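Beta-glucoside phosphorylase BglX (Unidentified, PDB 5VQE) probably catalyses the phosphorolysis of beta-glucosides as a member of glycoside hydrolase family 3, and binds 2-deoxy-2-fluoroglucose in its sugar pocket. Local coordinates at residues 40-45 with 51-56; 78-83 with 87-92; 392-397 with 401-406; 525-530 with 548-553. All coordinates share one frame; numbering follows the deposited sequence.

Contact 1: 40-45 with 51-56; sequences EIIWDK and LDVMKH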
loop_
_atom_site.group_PDB
_atom_site.type_symbol
_atom_site.label_atom_id
_atom_site.label_comp_id
_atom_site.label_asym_id
_atom_site.label_seq_id
_atom_site.Cartn_x
_atom_site.Cartn_y
_atom_site.Cartn_z
ATOM N N GLU A 40 9.768 -14.418 -5.498
ATOM C CA GLU A 40 10.964 -14.050 -4.749
ATOM C C GLU A 40 11.163 -12.539 -4.741
ATOM O O GLU A 40 10.992 -11.872 -5.765
ATOM C CB GLU A 40 12.199 -14.723 -5.347
ATOM C CG GLU A 40 12.378 -16.164 -4.937
ATOM C CD GLU A 40 12.687 -16.311 -3.447
ATOM O OE1 GLU A 40 13.529 -15.553 -2.920
ATOM O OE2 GLU A 40 12.062 -17.171 -2.797
ATOM N N ILE A 41 11.557 -12.007 -3.588
ATOM C CA ILE A 41 11.818 -10.579 -3.454
ATOM C C ILE A 41 13.195 -10.260 -4.023
ATOM O O ILE A 41 14.116 -11.079 -3.979
ATOM C CB ILE A 41 11.695 -10.143 -1.978
ATOM C CG1 ILE A 41 11.516 -8.628 -1.884
ATOM C CG2 ILE A 41 12.902 -10.598 -1.162
ATOM C CD1 ILE A 41 11.118 -8.156 -0.491
ATOM N N ILE A 42 13.341 -9.054 -4.564
ATOM C CA ILE A 42 14.597 -8.615 -5.155
ATOM C C ILE A 42 14.928 -7.218 -4.648
ATOM O O ILE A 42 14.071 -6.327 -4.649
ATOM C CB ILE A 42 14.535 -8.655 -6.694
ATOM C CG1 ILE A 42 14.662 -10.111 -7.140
ATOM C CG2 ILE A 42 15.630 -7.793 -7.319
ATOM C CD1 ILE A 42 14.499 -10.337 -8.586
ATOM N N TRP A 43 16.173 -7.038 -4.215
ATOM C CA TRP A 43 16.703 -5.755 -3.776
ATOM C C TRP A 43 17.976 -5.468 -4.561
ATOM O O TRP A 43 18.604 -6.374 -5.114
ATOM C CB TRP A 43 17.024 -5.716 -2.264
ATOM C CG TRP A 43 16.736 -6.982 -1.482
ATOM C CD1 TRP A 43 17.137 -8.253 -1.788
ATOM C CD2 TRP A 43 16.014 -7.081 -0.244
ATOM N NE1 TRP A 43 16.693 -9.135 -0.833
ATOM C CE2 TRP A 43 16.005 -8.441 0.127
ATOM C CE3 TRP A 43 15.369 -6.154 0.581
ATOM C CZ2 TRP A 43 15.376 -8.895 1.286
ATOM C CZ3 TRP A 43 14.745 -6.610 1.732
ATOM C CH2 TRP A 43 14.753 -7.966 2.072
ATOM N N ASP A 44 18.353 -4.195 -4.603
ATOM C CA ASP A 44 19.578 -3.759 -5.278
ATOM C C ASP A 44 20.537 -3.214 -4.218
ATOM O O ASP A 44 20.493 -2.038 -3.859
ATOM C CB ASP A 44 19.281 -2.714 -6.350
ATOM C CG ASP A 44 20.514 -2.374 -7.191
ATOM O OD1 ASP A 44 20.444 -1.432 -8.010
ATOM O OD2 ASP A 44 21.545 -3.063 -7.047
ATOM N N LYS A 45 21.405 -4.089 -3.715
ATOM C CA LYS A 45 22.467 -3.698 -2.802
ATOM C C LYS A 45 23.722 -4.445 -3.234
ATOM O O LYS A 45 23.637 -5.622 -3.612
ATOM C CB LYS A 45 22.133 -4.030 -1.342
ATOM N N LEU A 51 19.950 -12.732 -9.894
ATOM C CA LEU A 51 19.841 -14.123 -10.320
ATOM C C LEU A 51 19.975 -15.106 -9.165
ATOM O O LEU A 51 19.836 -16.313 -9.393
ATOM C CB LEU A 51 20.896 -14.432 -11.388
ATOM C CG LEU A 51 20.589 -14.119 -12.859
ATOM C CD1 LEU A 51 19.499 -13.076 -13.044
ATOM C CD2 LEU A 51 21.867 -13.682 -13.572
ATOM N N ASP A 52 20.247 -14.635 -7.944
ATOM C CA ASP A 52 20.191 -15.513 -6.784
ATOM C C ASP A 52 18.791 -16.053 -6.539
ATOM O O ASP A 52 18.643 -17.054 -5.831
ATOM C CB ASP A 52 20.677 -14.787 -5.530
ATOM C CG ASP A 52 22.187 -14.731 -5.435
ATOM O OD1 ASP A 52 22.861 -15.086 -6.425
ATOM O OD2 ASP A 52 22.696 -14.340 -4.364
ATOM N N VAL A 53 17.756 -15.418 -7.094
ATOM C CA VAL A 53 16.407 -15.950 -6.941
ATOM C C VAL A 53 16.225 -17.274 -7.662
ATOM O O VAL A 53 15.194 -17.929 -7.480
ATOM C CB VAL A 53 15.332 -14.959 -7.440
ATOM C CG1 VAL A 53 15.495 -13.603 -6.765
ATOM C CG2 VAL A 53 15.355 -14.821 -8.959
ATOM N N MET A 54 17.201 -17.690 -8.470
ATOM C CA MET A 54 17.096 -18.905 -9.264
ATOM C C MET A 54 18.092 -19.979 -8.844
ATOM O O MET A 54 18.269 -20.952 -9.580
ATOM C CB MET A 54 17.302 -18.582 -10.747
ATOM C CG MET A 54 16.258 -17.665 -11.349
ATOM S SD MET A 54 16.796 -17.060 -12.959
ATOM C CE MET A 54 15.540 -15.826 -13.292
ATOM N N LYS A 55 18.752 -19.832 -7.693
ATOM C CA LYS A 55 19.764 -20.807 -7.287
ATOM C C LYS A 55 19.160 -22.096 -6.744
ATOM O O LYS A 55 19.777 -23.159 -6.863
ATOM C CB LYS A 55 20.686 -20.214 -6.216
ATOM C CG LYS A 55 21.245 -18.850 -6.547
ATOM N N HIS A 56 17.986 -22.026 -6.115
ATOM C CA HIS A 56 17.422 -23.170 -5.421
ATOM C C HIS A 56 16.178 -23.717 -6.093
ATOM O O HIS A 56 15.737 -24.817 -5.744
ATOM C CB HIS A 56 17.097 -22.779 -3.977
ATOM C CG HIS A 56 18.249 -22.147 -3.264
ATOM N ND1 HIS A 56 19.310 -22.879 -2.773
ATOM C CD2 HIS A 56 18.524 -20.851 -2.982
ATOM C CE1 HIS A 56 20.181 -22.062 -2.208
ATOM N NE2 HIS A 56 19.726 -20.827 -2.318
#
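E40, which packs on V53, has its carboxylate OE2 hydrogen-bonded to T319 OG1. T319 lies just after strand 316-317, so the carboxylate ties to another part of the barrel while the aliphatic part of the chain serves this contact. E40 CB lies 3.8 Å from V53 CG1 and equally close to V53 CB. The two side chains run antiparallel, alongside one another. The E40 chain bends at its second torsion (chi2 -67°), which turns the carboxylate off the line of CB and CG.

V53, in a short 3-10 segment, carries the loop's half of the packing. Its CG1 lies anti to the carbonyl carbon (chi1 -54°) and points between E40 and I42. It meets I42 CG1 at 3.6 Å and I42 CD1 at 3.9 Å. I42 lies across V53, nearly perpendicular. V53 CG1 also lies 4.0 Å from I41 O. No hydrogen bond links the two segments, and the contact is apolar and buried. I41 points away from V53, and its side chain is about 6 Å from the bound sugar.

Strand 38-42 belongs to the TIM-barrel domain of the family. Its backbone pairs with strand 61-64 through A61 and M63. I42 also packs on F75 of helix 69-82, and L51 and M54 of the loop pack on L79 of the same helix, so the loop lies against both strand and helix.

Contact 2: 78-83 with 87-92; sequences RLQKAS and LLIACN. With G2F (2-deoxy-2-fluoro-alpha-D-glucopyranose), chain B.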
loop_
_atom_site.group_PDB
_atom_site.type_symbol
_atom_site.label_atom_id
_atom_site.label_comp_id
_atom_site.label_asym_id
_atom_site.label_seq_id
_atom_site.Cartn_x
_atom_site.Cartn_y
_atom_site.Cartn_z
ATOM N N ARG A 78 17.632 -8.991 -17.571
ATOM C CA ARG A 78 18.456 -10.099 -17.116
ATOM C C ARG A 78 17.598 -11.249 -16.607
ATOM O O ARG A 78 17.817 -12.413 -16.965
ATOM C CB ARG A 78 19.399 -9.610 -16.030
ATOM C CG ARG A 78 20.390 -8.564 -16.522
ATOM C CD ARG A 78 21.137 -7.977 -15.357
ATOM N NE ARG A 78 21.772 -9.010 -14.552
ATOM C CZ ARG A 78 22.456 -8.773 -13.439
ATOM N NH1 ARG A 78 22.595 -7.529 -12.989
ATOM N NH2 ARG A 78 23.001 -9.782 -12.776
ATOM N N LEU A 79 16.606 -10.938 -15.774
ATOM C CA LEU A 79 15.779 -11.989 -15.191
ATOM C C LEU A 79 14.990 -12.726 -16.258
ATOM O O LEU A 79 14.990 -13.962 -16.303
ATOM C CB LEU A 79 14.840 -11.390 -14.148
ATOM C CG LEU A 79 15.508 -10.995 -12.841
ATOM C CD1 LEU A 79 14.557 -10.131 -12.029
ATOM C CD2 LEU A 79 15.931 -12.227 -12.061
ATOM N N GLN A 80 14.303 -11.987 -17.129
ATOM C CA GLN A 80 13.422 -12.635 -18.090
ATOM C C GLN A 80 14.204 -13.489 -19.079
ATOM O O GLN A 80 13.789 -14.608 -19.398
ATOM C CB GLN A 80 12.589 -11.592 -18.828
ATOM C CG GLN A 80 11.571 -10.857 -17.951
ATOM C CD GLN A 80 10.372 -11.715 -17.569
ATOM O OE1 GLN A 80 10.459 -12.938 -17.500
ATOM N NE2 GLN A 80 9.245 -11.066 -17.308
ATOM N N LYS A 81 15.325 -12.980 -19.593
ATOM C CA LYS A 81 16.091 -13.763 -20.555
ATOM C C LYS A 81 16.720 -14.998 -19.918
ATOM O O LYS A 81 16.982 -15.978 -20.621
ATOM C CB LYS A 81 17.158 -12.885 -21.212
ATOM C CG LYS A 81 16.604 -11.955 -22.285
ATOM N N ALA A 82 16.943 -14.982 -18.606
ATOM C CA ALA A 82 17.443 -16.145 -17.889
ATOM C C ALA A 82 16.350 -17.129 -17.488
ATOM O O ALA A 82 16.680 -18.225 -17.021
ATOM C CB ALA A 82 18.192 -15.693 -16.638
ATOM N N SER A 83 15.076 -16.779 -17.661
ATOM C CA SER A 83 13.957 -17.613 -17.233
ATOM C C SER A 83 13.378 -18.382 -18.411
ATOM O O SER A 83 13.066 -17.788 -19.448
ATOM C CB SER A 83 12.854 -16.758 -16.605
ATOM O OG SER A 83 13.297 -16.145 -15.414
ATOM N N LEU A 87 8.541 -14.436 -16.203
ATOM C CA LEU A 87 8.178 -14.087 -14.836
ATOM C C LEU A 87 7.047 -13.068 -14.803
ATOM O O LEU A 87 7.014 -12.141 -15.614
ATOM C CB LEU A 87 9.380 -13.484 -14.105
ATOM C CG LEU A 87 10.599 -14.386 -13.913
ATOM C CD1 LEU A 87 11.862 -13.554 -13.701
ATOM C CD2 LEU A 87 10.362 -15.303 -12.736
ATOM N N LEU A 88 6.142 -13.224 -13.838
ATOM C CA LEU A 88 5.381 -12.074 -13.365
ATOM C C LEU A 88 6.311 -11.209 -12.525
ATOM O O LEU A 88 7.066 -11.728 -11.694
ATOM C CB LEU A 88 4.169 -12.510 -12.546
ATOM C CG LEU A 88 3.106 -13.315 -13.297
ATOM C CD1 LEU A 88 2.087 -13.829 -12.319
ATOM C CD2 LEU A 88 2.440 -12.484 -14.375
ATOM N N ILE A 89 6.299 -9.901 -12.775
ATOM C CA ILE A 89 7.186 -8.958 -12.100
ATOM C C ILE A 89 6.305 -7.971 -11.350
ATOM O O ILE A 89 5.631 -7.136 -11.965
ATOM C CB ILE A 89 8.125 -8.240 -13.082
ATOM C CG1 ILE A 89 9.046 -9.254 -13.770
ATOM C CG2 ILE A 89 8.974 -7.212 -12.354
ATOM C CD1 ILE A 89 9.857 -8.679 -14.902
ATOM N N ALA A 90 6.310 -8.067 -10.024
ATOM C CA ALA A 90 5.414 -7.303 -9.175
ATOM C C ALA A 90 6.129 -6.135 -8.500
ATOM O O ALA A 90 7.359 -6.087 -8.414
ATOM C CB ALA A 90 4.792 -8.209 -8.109
ATOM N N CYS A 91 5.324 -5.184 -8.027
ATOM C CA CYS A 91 5.818 -4.022 -7.301
ATOM C C CYS A 91 4.673 -3.453 -6.465
ATOM O O CYS A 91 3.513 -3.474 -6.899
ATOM C CB CYS A 91 6.367 -2.962 -8.275
ATOM S SG CYS A 91 7.461 -1.712 -7.531
ATOM N N ASN A 92 5.006 -2.938 -5.274
ATOM C CA ASN A 92 4.047 -2.247 -4.408
ATOM C C ASN A 92 3.914 -0.789 -4.862
ATOM O O ASN A 92 4.316 0.150 -4.172
ATOM C CB ASN A 92 4.485 -2.293 -2.944
ATOM C CG ASN A 92 4.333 -3.664 -2.309
ATOM O OD1 ASN A 92 5.283 -4.217 -1.723
ATOM N ND2 ASN A 92 3.135 -4.197 -2.375
HETATM C C1 G2F B . 2.495 -8.102 2.590
HETATM C C2 G2F B . 1.758 -6.730 2.713
HETATM C C3 G2F B . 1.227 -6.342 1.300
HETATM C C4 G2F B . 2.424 -6.349 0.300
HETATM C C5 G2F B . 3.072 -7.775 0.323
HETATM C C6 G2F B . 4.341 -7.830 -0.617
HETATM O O3 G2F B . 0.779 -5.014 1.364
HETATM O O4 G2F B . 1.895 -6.163 -0.986
HETATM O O5 G2F B . 3.529 -8.036 1.639
HETATM O O6 G2F B . 5.192 -6.773 -0.273
HETATM F F2 G2F B . 0.710 -6.840 3.558
#
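The side-chain amide of Q80, on helix 69-82, grips both backbone polar groups of L87, just before strand 88-91. Q80 OE1 accepts from L87 N at 2.8 Å. The bond is straight (179°) and the donor lies in the carbonyl plane, on a lone pair. Q80 NE2 donates to L87 O at 3.0 Å, again on a lone pair, though the acceptor is tilted 19° out of the Q80 amide plane. A bend at the second torsion of Q80 (chi2 -73°) swings the amide to L87. These two bonds fix the rotation of the amide. L87 O also has a weak bond from N142 ND2, while N142 OD1 takes I89 N.

S83 OG donates to L79 O at 2.9 Å, from above the carbonyl plane, and so satisfies a carbonyl one turn back along the chain. The same oxygen lies 3.4 Å from L87 CD1. That methyl also packs on L79 CB at 3.7 Å. I89 CD1 approaches Q80 NE2 to 3.4 Å. A leucine in place of Q80 has neither amide group, and would probably leave the buried L87 N without its acceptor and the strand entrance less firmly tied to the helix.

The contact joins helix and strand of a beta-alpha-beta unit. N92, beyond the strand end, lines the sugar pocket. The paired amide bonds, set in apolar packing, probably help to hold the start of this strand against the helix.

Contact 3: 392-397 with 401-406; sequences ITLVKD and GLLPLS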
loop_
_atom_site.group_PDB
_atom_site.type_symbol
_atom_site.label_atom_id
_atom_site.label_comp_id
_atom_site.label_asym_id
_atom_site.label_seq_id
_atom_site.Cartn_x
_atom_site.Cartn_y
_atom_site.Cartn_z
ATOM N N ILE A 392 -6.235 18.691 0.122
ATOM C CA ILE A 392 -5.922 19.227 1.441
ATOM C C ILE A 392 -7.202 19.691 2.117
ATOM O O ILE A 392 -8.031 20.383 1.513
ATOM C CB ILE A 392 -4.876 20.345 1.325
ATOM C CG1 ILE A 392 -3.591 19.770 0.731
ATOM C CG2 ILE A 392 -4.597 20.971 2.705
ATOM C CD1 ILE A 392 -2.481 20.782 0.517
ATOM N N THR A 393 -7.372 19.301 3.382
ATOM C CA THR A 393 -8.658 19.388 4.066
ATOM C C THR A 393 -8.536 20.269 5.298
ATOM O O THR A 393 -7.743 19.976 6.198
ATOM C CB THR A 393 -9.157 17.999 4.472
ATOM O OG1 THR A 393 -9.183 17.144 3.322
ATOM C CG2 THR A 393 -10.546 18.090 5.075
ATOM N N LEU A 394 -9.336 21.333 5.342
ATOM C CA LEU A 394 -9.473 22.156 6.542
ATOM C C LEU A 394 -10.454 21.463 7.487
ATOM O O LEU A 394 -11.662 21.461 7.235
ATOM C CB LEU A 394 -9.969 23.547 6.158
ATOM C CG LEU A 394 -9.430 24.803 6.842
ATOM C CD1 LEU A 394 -10.497 25.908 6.819
ATOM C CD2 LEU A 394 -8.947 24.549 8.250
ATOM N N VAL A 395 -9.947 20.866 8.565
ATOM C CA VAL A 395 -10.777 20.045 9.454
ATOM C C VAL A 395 -11.399 20.879 10.559
ATOM O O VAL A 395 -12.593 20.764 10.853
ATOM C CB VAL A 395 -9.938 18.895 10.055
ATOM C CG1 VAL A 395 -10.784 18.035 11.004
ATOM C CG2 VAL A 395 -9.331 18.047 8.963
ATOM N N LYS A 396 -10.585 21.711 11.196
ATOM C CA LYS A 396 -10.992 22.475 12.364
ATOM C C LYS A 396 -10.436 23.876 12.189
ATOM O O LYS A 396 -9.253 24.038 11.881
ATOM C CB LYS A 396 -10.466 21.814 13.647
ATOM C CG LYS A 396 -10.943 22.425 14.951
ATOM C CD LYS A 396 -10.406 21.617 16.131
ATOM C CE LYS A 396 -10.759 22.246 17.459
ATOM N NZ LYS A 396 -10.193 21.463 18.591
ATOM N N ASP A 397 -11.301 24.877 12.333
ATOM C CA ASP A 397 -10.974 26.260 12.025
ATOM C C ASP A 397 -11.670 27.162 13.046
ATOM O O ASP A 397 -12.536 27.961 12.719
ATOM C CB ASP A 397 -11.400 26.582 10.592
ATOM C CG ASP A 397 -11.014 27.981 10.155
ATOM O OD1 ASP A 397 -11.773 28.567 9.350
ATOM O OD2 ASP A 397 -9.966 28.497 10.608
ATOM N N GLY A 401 -9.838 34.744 12.608
ATOM C CA GLY A 401 -8.860 35.613 11.999
ATOM C C GLY A 401 -7.502 34.999 11.746
ATOM O O GLY A 401 -6.620 35.698 11.237
ATOM N N LEU A 402 -7.294 33.720 12.072
ATOM C CA LEU A 402 -5.979 33.121 11.856
ATOM C C LEU A 402 -5.650 33.068 10.373
ATOM O O LEU A 402 -4.630 33.600 9.926
ATOM C CB LEU A 402 -5.924 31.714 12.452
ATOM C CG LEU A 402 -4.547 31.225 12.916
ATOM C CD1 LEU A 402 -4.535 29.706 12.983
ATOM C CD2 LEU A 402 -3.416 31.705 12.038
ATOM N N LEU A 403 -6.516 32.401 9.584
ATOM C CA LEU A 403 -6.303 32.232 8.159
ATOM C C LEU A 403 -7.012 33.337 7.377
ATOM O O LEU A 403 -8.074 33.808 7.789
ATOM C CB LEU A 403 -6.821 30.868 7.709
ATOM C CG LEU A 403 -6.214 29.676 8.457
ATOM C CD1 LEU A 403 -6.767 28.354 7.941
ATOM C CD2 LEU A 403 -4.687 29.684 8.370
ATOM N N PRO A 404 -6.439 33.794 6.251
ATOM C CA PRO A 404 -5.138 33.361 5.734
ATOM C C PRO A 404 -3.966 33.946 6.521
ATOM O O PRO A 404 -4.078 35.046 7.069
ATOM C CB PRO A 404 -5.140 33.889 4.299
ATOM C CG PRO A 404 -6.024 35.073 4.341
ATOM C CD PRO A 404 -7.084 34.771 5.351
ATOM N N LEU A 405 -2.858 33.213 6.567
ATOM C CA LEU A 405 -1.665 33.703 7.243
ATOM C C LEU A 405 -1.089 34.909 6.509
ATOM O O LEU A 405 -1.202 35.035 5.283
ATOM C CB LEU A 405 -0.613 32.602 7.333
ATOM C CG LEU A 405 -1.045 31.334 8.068
ATOM C CD1 LEU A 405 0.091 30.330 8.059
ATOM C CD2 LEU A 405 -1.463 31.649 9.501
ATOM N N SER A 406 -0.467 35.803 7.283
ATOM C CA SER A 406 0.167 36.990 6.762
ATOM C C SER A 406 1.311 37.405 7.675
ATOM O O SER A 406 1.113 37.460 8.901
ATOM C CB SER A 406 -0.823 38.144 6.641
ATOM O OG SER A 406 -0.129 39.359 6.438
HETATM O O HOH W 1 -9.033 31.146 10.455
#
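L394 and D397 reach L403 from strand 393-397, an edge strand of a mixed sheet. The strand carries a classic beta bulge, in which V395 and K396 both face Y526 of the antiparallel neighbour. The sheet is consistent with the alpha/beta sandwich domain that follows the barrel in many family 3 enzymes.

I392 leaves the preceding helix and packs on M540 of helix 534-544. T393 pairs its backbone with N528. L394 points toward the loop, and its CD2 makes a loose apolar contact with L403 CD1, at 4.4 Å.

D397 ends the strand. Its CG stands anti to the backbone N (chi1 -176°), which carries the carboxylate to the loop. D397 OD2 comes within 4.2 Å of L403 CD1, the two side chains crossing at a slant. On the loop side, the carbonyls of G401, L402 and P404 all accept hydrogen bonds from K409 NZ.

No direct hydrogen bond spans the segments. One water does so instead: it donates to D397 OD2 at 2.8 Å and accepts from L403 N at 2.9 Å.

Contact 4: 525-530 with 548-553; sequences TYINAY and SSFKGK
I527 and F550 carry this contact between strand 525-528 and the loop after helix 534-544. From I527 CB, which points toward the loop, two branches leave. CG2 stands anti to the backbone N and comes to 4.1 Å from F550 CE1. CG1 goes anti to the carbonyl carbon (chi1 -63°) and carries the chain on to its tip. That tip, CD1, makes the closest approach: 3.8 Å to F550 CZ and 4.0 Å to F550 CE1. The methyl meets the ring obliquely, and the two side chains stand nearly square to each other. The contact is thus apolar, with both branches of I527 on the far end of the phenyl ring.

Farther along, Y530 also faces the loop. Y530 OH is hydrogen-bonded to T393 OG1; K553 O is a looser neighbour at 4.4 Å.

Strand 525-528 belongs to the mixed sheet, consistent with the alpha/beta sandwich domain of family 3 enzymes, antiparallel to strand 393-397 and parallel to 506-510. L394 of the first touches both I527 and F550, and L509 of the second touches I527. F550 packs its loop onto that sheet, and G552, backbone-bonded to I392, fastens it beside the edge strand.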
loop_
_atom_site.group_PDB
_atom_site.type_symbol
_atom_site.label_atom_id
_atom_site.label_comp_id
_atom_site.label_asym_id
_atom_site.label_seq_id
_atom_site.Cartn_x
_atom_site.Cartn_y
_atom_site.Cartn_z
ATOM N N THR A 525 -6.829 25.054 15.159
ATOM C CA THR A 525 -6.802 25.016 13.700
ATOM C C THR A 525 -5.997 23.796 13.270
ATOM O O THR A 525 -4.830 23.653 13.649
ATOM C CB THR A 525 -6.202 26.302 13.116
ATOM O OG1 THR A 525 -6.857 27.436 13.697
ATOM C CG2 THR A 525 -6.403 26.348 11.607
ATOM N N TYR A 526 -6.625 22.917 12.492
ATOM C CA TYR A 526 -6.056 21.617 12.152
ATOM C C TYR A 526 -6.371 21.308 10.700
ATOM O O TYR A 526 -7.519 21.449 10.273
ATOM C CB TYR A 526 -6.620 20.516 13.062
ATOM C CG TYR A 526 -6.065 19.136 12.771
ATOM C CD1 TYR A 526 -4.953 18.660 13.444
ATOM C CD2 TYR A 526 -6.648 18.318 11.811
ATOM C CE1 TYR A 526 -4.434 17.400 13.175
ATOM C CE2 TYR A 526 -6.140 17.057 11.538
ATOM C CZ TYR A 526 -5.031 16.605 12.221
ATOM O OH TYR A 526 -4.507 15.352 11.952
ATOM N N ILE A 527 -5.348 20.903 9.945
ATOM C CA ILE A 527 -5.473 20.619 8.518
ATOM C C ILE A 527 -4.853 19.255 8.238
ATOM O O ILE A 527 -3.745 18.962 8.698
ATOM C CB ILE A 527 -4.797 21.704 7.654
ATOM C CG1 ILE A 527 -5.487 23.057 7.858
ATOM C CG2 ILE A 527 -4.861 21.338 6.166
ATOM C CD1 ILE A 527 -4.643 24.246 7.455
ATOM N N ASN A 528 -5.565 18.430 7.478
ATOM C CA ASN A 528 -5.053 17.147 7.012
ATOM C C ASN A 528 -4.641 17.274 5.551
ATOM O O ASN A 528 -5.441 17.705 4.716
ATOM C CB ASN A 528 -6.109 16.052 7.157
ATOM C CG ASN A 528 -6.095 15.392 8.521
ATOM O OD1 ASN A 528 -5.062 15.336 9.189
ATOM N ND2 ASN A 528 -7.241 14.860 8.928
ATOM N N ALA A 529 -3.399 16.878 5.248
ATOM C CA ALA A 529 -2.890 16.863 3.885
ATOM C C ALA A 529 -2.581 15.463 3.359
ATOM O O ALA A 529 -2.373 15.315 2.151
ATOM C CB ALA A 529 -1.627 17.728 3.789
ATOM N N TYR A 530 -2.503 14.454 4.236
ATOM C CA TYR A 530 -2.474 13.030 3.886
ATOM C C TYR A 530 -1.178 12.553 3.237
ATOM O O TYR A 530 -0.893 11.349 3.243
ATOM C CB TYR A 530 -3.628 12.670 2.947
ATOM C CG TYR A 530 -4.984 13.192 3.349
ATOM C CD1 TYR A 530 -5.694 12.616 4.392
ATOM C CD2 TYR A 530 -5.569 14.248 2.662
ATOM C CE1 TYR A 530 -6.938 13.087 4.757
ATOM C CE2 TYR A 530 -6.810 14.725 3.013
ATOM C CZ TYR A 530 -7.493 14.144 4.063
ATOM O OH TYR A 530 -8.736 14.617 4.417
ATOM N N SER A 548 -5.284 29.888 -2.634
ATOM C CA SER A 548 -5.935 28.676 -3.117
ATOM C C SER A 548 -6.919 28.225 -2.053
ATOM O O SER A 548 -6.571 28.183 -0.870
ATOM C CB SER A 548 -4.908 27.569 -3.412
ATOM O OG SER A 548 -5.541 26.330 -3.705
ATOM N N SER A 549 -8.145 27.911 -2.465
ATOM C CA SER A 549 -9.160 27.506 -1.508
ATOM C C SER A 549 -8.888 26.092 -1.001
ATOM O O SER A 549 -8.243 25.280 -1.671
ATOM C CB SER A 549 -10.548 27.563 -2.143
ATOM O OG SER A 549 -10.606 26.735 -3.287
ATOM N N PHE A 550 -9.374 25.812 0.205
ATOM C CA PHE A 550 -9.400 24.446 0.722
ATOM C C PHE A 550 -10.569 23.706 0.090
ATOM O O PHE A 550 -11.719 24.151 0.177
ATOM C CB PHE A 550 -9.518 24.438 2.243
ATOM C CG PHE A 550 -8.283 24.904 2.939
ATOM C CD1 PHE A 550 -7.220 24.042 3.140
ATOM C CD2 PHE A 550 -8.177 26.211 3.386
ATOM C CE1 PHE A 550 -6.075 24.468 3.778
ATOM C CE2 PHE A 550 -7.037 26.646 4.026
ATOM C CZ PHE A 550 -5.980 25.774 4.224
ATOM N N LYS A 551 -10.268 22.585 -0.558
ATOM C CA LYS A 551 -11.250 21.839 -1.322
ATOM C C LYS A 551 -11.443 20.411 -0.835
ATOM O O LYS A 551 -12.419 19.769 -1.241
ATOM C CB LYS A 551 -10.839 21.793 -2.800
ATOM C CG LYS A 551 -10.590 23.159 -3.424
ATOM C CD LYS A 551 -9.942 23.019 -4.795
ATOM C CE LYS A 551 -9.687 24.382 -5.453
ATOM N NZ LYS A 551 -8.529 25.112 -4.851
ATOM N N GLY A 552 -10.547 19.895 0.004
ATOM C CA GLY A 552 -10.631 18.503 0.400
ATOM C C GLY A 552 -11.822 18.227 1.294
ATOM O O GLY A 552 -12.288 19.088 2.033
ATOM N N LYS A 553 -12.310 16.990 1.218
ATOM C CA LYS A 553 -13.378 16.490 2.075
ATOM C C LYS A 553 -12.873 15.244 2.788
ATOM O O LYS A 553 -12.450 14.282 2.137
ATOM C CB LYS A 553 -14.633 16.172 1.259
ATOM C CG LYS A 553 -15.736 15.485 2.055
ATOM C CD LYS A 553 -16.890 15.076 1.161
ATOM C CE LYS A 553 -17.898 14.240 1.924
ATOM N NZ LYS A 553 -19.164 14.062 1.157
#

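Contacts 1 and 2 come first along the chain, and their centres are 10 Å apart. Both lie in the TIM-barrel domain and reach one parallel sheet, through strands 38-42 and 88-91 on the two sides of strand 61-64. They touch where I42, L51 and M54 pack on L79 of helix 69-82. Contacts 3 and 4 follow in a separate, mixed sheet, with centres 8 Å apart on the neighbouring strands 393-397 and 525-528. The two pairs lie on opposite sides of the chain's centre, with centres 41 to 50 Å apart. The sugar sits by the barrel pair; contacts 3 and 4 are structural packing in the later domain.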